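Local coordinates for protein fusarinine C esterase sidJ (Aspergillus fumigatus, PDB 6GUP) that hydrolyses the ester bonds of the fungal siderophore fusarinine C, yielding fusarinine and iron, but does not cleave triacetylfusarinine C, at residues A[130-135]-A[153-158]. Numbering follows the deposited sequence.
Sequences LHYLSR and ERMPLD
Y132, on the last turn of helix 125-134, faces R154 in the extended chain that leads into strand 159-163, their CA atoms 7.8 Å apart, and L133 lies nearest P156. The Y132 and R154 side chains run antiparallel, each reaching the backbone of the other segment. With CG of Y132 anti to its backbone N (chi1 -173°), the ring reaches across to the loop, where its OH donates to M155 O at 2.7 Å, in the carbonyl plane and on a lone pair. R154 crosses one ring face: its CD lies 3.9 Å from the ring centroid, 20° off the normal, a CH-pi contact offset toward the CE2-CD2 rim. A bend at chi3 brings NE round toward Y132 O, and the guanidinium lies by the carbonyls at and just after the helix end. R154 NH1 donates to R135 O at 2.7 Å; this acceptor lies in the guanidinium plane, although the donor stands 53° out of the carbonyl plane. NE and NH1 both reach Y132 O, through weak, bent bonds, and NH2 donates to P136 O, just past the helix. In this alpha/beta-hydrolase fold, helix 125-134 follows strand 117-122 and what is probably the nucleophile elbow, so the contact ties the far end of that helix to the approach to the neighbouring parallel strand. L157 adds the apolar contacts, its CG 3.8 Å from Y132 CE1 and its CD1 3.9 Å from L133 CD2. Helix 86-108 supplies further cover, L97 touching Y132 and T90 touching R154.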
# COMPACT_ATOMS: atom_id res chain seq x y z
N LEU A 130 5.15 -19.54 -6.04
CA LEU A 130 4.84 -20.74 -6.83
C LEU A 130 4.21 -20.38 -8.19
O LEU A 130 4.49 -21.04 -9.19
CB LEU A 130 3.91 -21.69 -6.06
CG LEU A 130 3.51 -23.02 -6.72
CD1 LEU A 130 4.71 -23.80 -7.23
CD2 LEU A 130 2.70 -23.87 -5.75
N HIS A 131 3.38 -19.34 -8.21
CA HIS A 131 2.76 -18.85 -9.45
C HIS A 131 3.82 -18.25 -10.40
O HIS A 131 3.76 -18.48 -11.61
CB HIS A 131 1.69 -17.81 -9.12
CG HIS A 131 0.72 -17.55 -10.24
ND1 HIS A 131 -0.50 -18.19 -10.32
CD2 HIS A 131 0.77 -16.69 -11.28
CE1 HIS A 131 -1.15 -17.75 -11.39
NE2 HIS A 131 -0.40 -16.84 -11.99
N TYR A 132 4.77 -17.50 -9.84
CA TYR A 132 5.92 -16.98 -10.60
C TYR A 132 6.68 -18.11 -11.30
O TYR A 132 7.03 -17.98 -12.48
CB TYR A 132 6.87 -16.20 -9.67
CG TYR A 132 8.00 -15.47 -10.36
CD1 TYR A 132 9.18 -16.13 -10.72
CD2 TYR A 132 7.90 -14.10 -10.63
CE1 TYR A 132 10.22 -15.45 -11.35
CE2 TYR A 132 8.94 -13.42 -11.26
CZ TYR A 132 10.09 -14.10 -11.61
OH TYR A 132 11.12 -13.43 -12.24
N LEU A 133 6.93 -19.20 -10.58
CA LEU A 133 7.73 -20.32 -11.08
C LEU A 133 6.97 -21.29 -12.00
O LEU A 133 7.58 -21.88 -12.89
CB LEU A 133 8.33 -21.11 -9.91
CG LEU A 133 9.34 -20.36 -9.04
CD1 LEU A 133 9.70 -21.19 -7.82
CD2 LEU A 133 10.58 -19.99 -9.83
N SER A 134 5.67 -21.47 -11.77
CA SER A 134 4.92 -22.57 -12.39
C SER A 134 4.17 -22.22 -13.68
O SER A 134 3.98 -23.08 -14.54
CB SER A 134 3.93 -23.16 -11.38
OG SER A 134 2.93 -22.23 -11.02
N ARG A 135 3.74 -20.96 -13.82
CA ARG A 135 2.88 -20.57 -14.95
C ARG A 135 3.68 -20.29 -16.23
O ARG A 135 4.90 -20.10 -16.16
CB ARG A 135 2.04 -19.34 -14.57
CG ARG A 135 1.17 -19.52 -13.33
CD ARG A 135 0.33 -20.79 -13.32
NE ARG A 135 -0.46 -20.94 -14.55
CZ ARG A 135 -1.77 -20.74 -14.68
NH1 ARG A 135 -2.34 -20.92 -15.87
NH2 ARG A 135 -2.54 -20.38 -13.65
N GLU A 153 9.02 -10.33 -19.61
CA GLU A 153 9.54 -11.67 -19.35
C GLU A 153 10.02 -11.75 -17.91
O GLU A 153 10.69 -10.84 -17.42
CB GLU A 153 10.68 -12.05 -20.31
CG GLU A 153 10.35 -13.19 -21.26
CD GLU A 153 11.59 -13.82 -21.86
OE1 GLU A 153 12.41 -13.08 -22.45
OE2 GLU A 153 11.75 -15.05 -21.76
N ARG A 154 9.69 -12.86 -17.26
CA ARG A 154 10.12 -13.10 -15.89
C ARG A 154 11.51 -13.67 -15.91
O ARG A 154 11.79 -14.60 -16.67
CB ARG A 154 9.19 -14.10 -15.21
CG ARG A 154 7.73 -13.69 -15.29
CD ARG A 154 6.91 -14.39 -14.24
NE ARG A 154 6.84 -15.83 -14.41
CZ ARG A 154 6.00 -16.47 -15.23
NH1 ARG A 154 6.04 -17.80 -15.29
NH2 ARG A 154 5.13 -15.81 -16.00
N MET A 155 12.39 -13.12 -15.08
CA MET A 155 13.76 -13.61 -14.99
C MET A 155 13.81 -14.87 -14.13
O MET A 155 12.97 -15.05 -13.24
CB MET A 155 14.70 -12.54 -14.44
CG MET A 155 14.51 -12.16 -12.97
SD MET A 155 15.89 -11.17 -12.39
CE MET A 155 15.73 -9.75 -13.47
N PRO A 156 14.80 -15.75 -14.38
CA PRO A 156 14.97 -16.91 -13.50
C PRO A 156 15.56 -16.52 -12.15
O PRO A 156 16.36 -15.58 -12.07
CB PRO A 156 15.93 -17.82 -14.29
CG PRO A 156 16.02 -17.23 -15.66
CD PRO A 156 15.79 -15.77 -15.47
N LEU A 157 15.16 -17.24 -11.11
CA LEU A 157 15.62 -16.99 -9.74
C LEU A 157 16.76 -17.93 -9.38
O LEU A 157 16.78 -19.09 -9.82
CB LEU A 157 14.46 -17.18 -8.76
CG LEU A 157 13.15 -16.44 -9.08
CD1 LEU A 157 12.07 -16.87 -8.10
CD2 LEU A 157 13.34 -14.94 -9.04
N ASP A 158 17.70 -17.44 -8.58
CA ASP A 158 18.77 -18.28 -8.02
C ASP A 158 18.29 -19.06 -6.79
O ASP A 158 18.96 -20.00 -6.36
CB ASP A 158 19.98 -17.42 -7.66
CG ASP A 158 20.58 -16.72 -8.86
OD1 ASP A 158 21.26 -17.39 -9.66
OD2 ASP A 158 20.36 -15.50 -9.00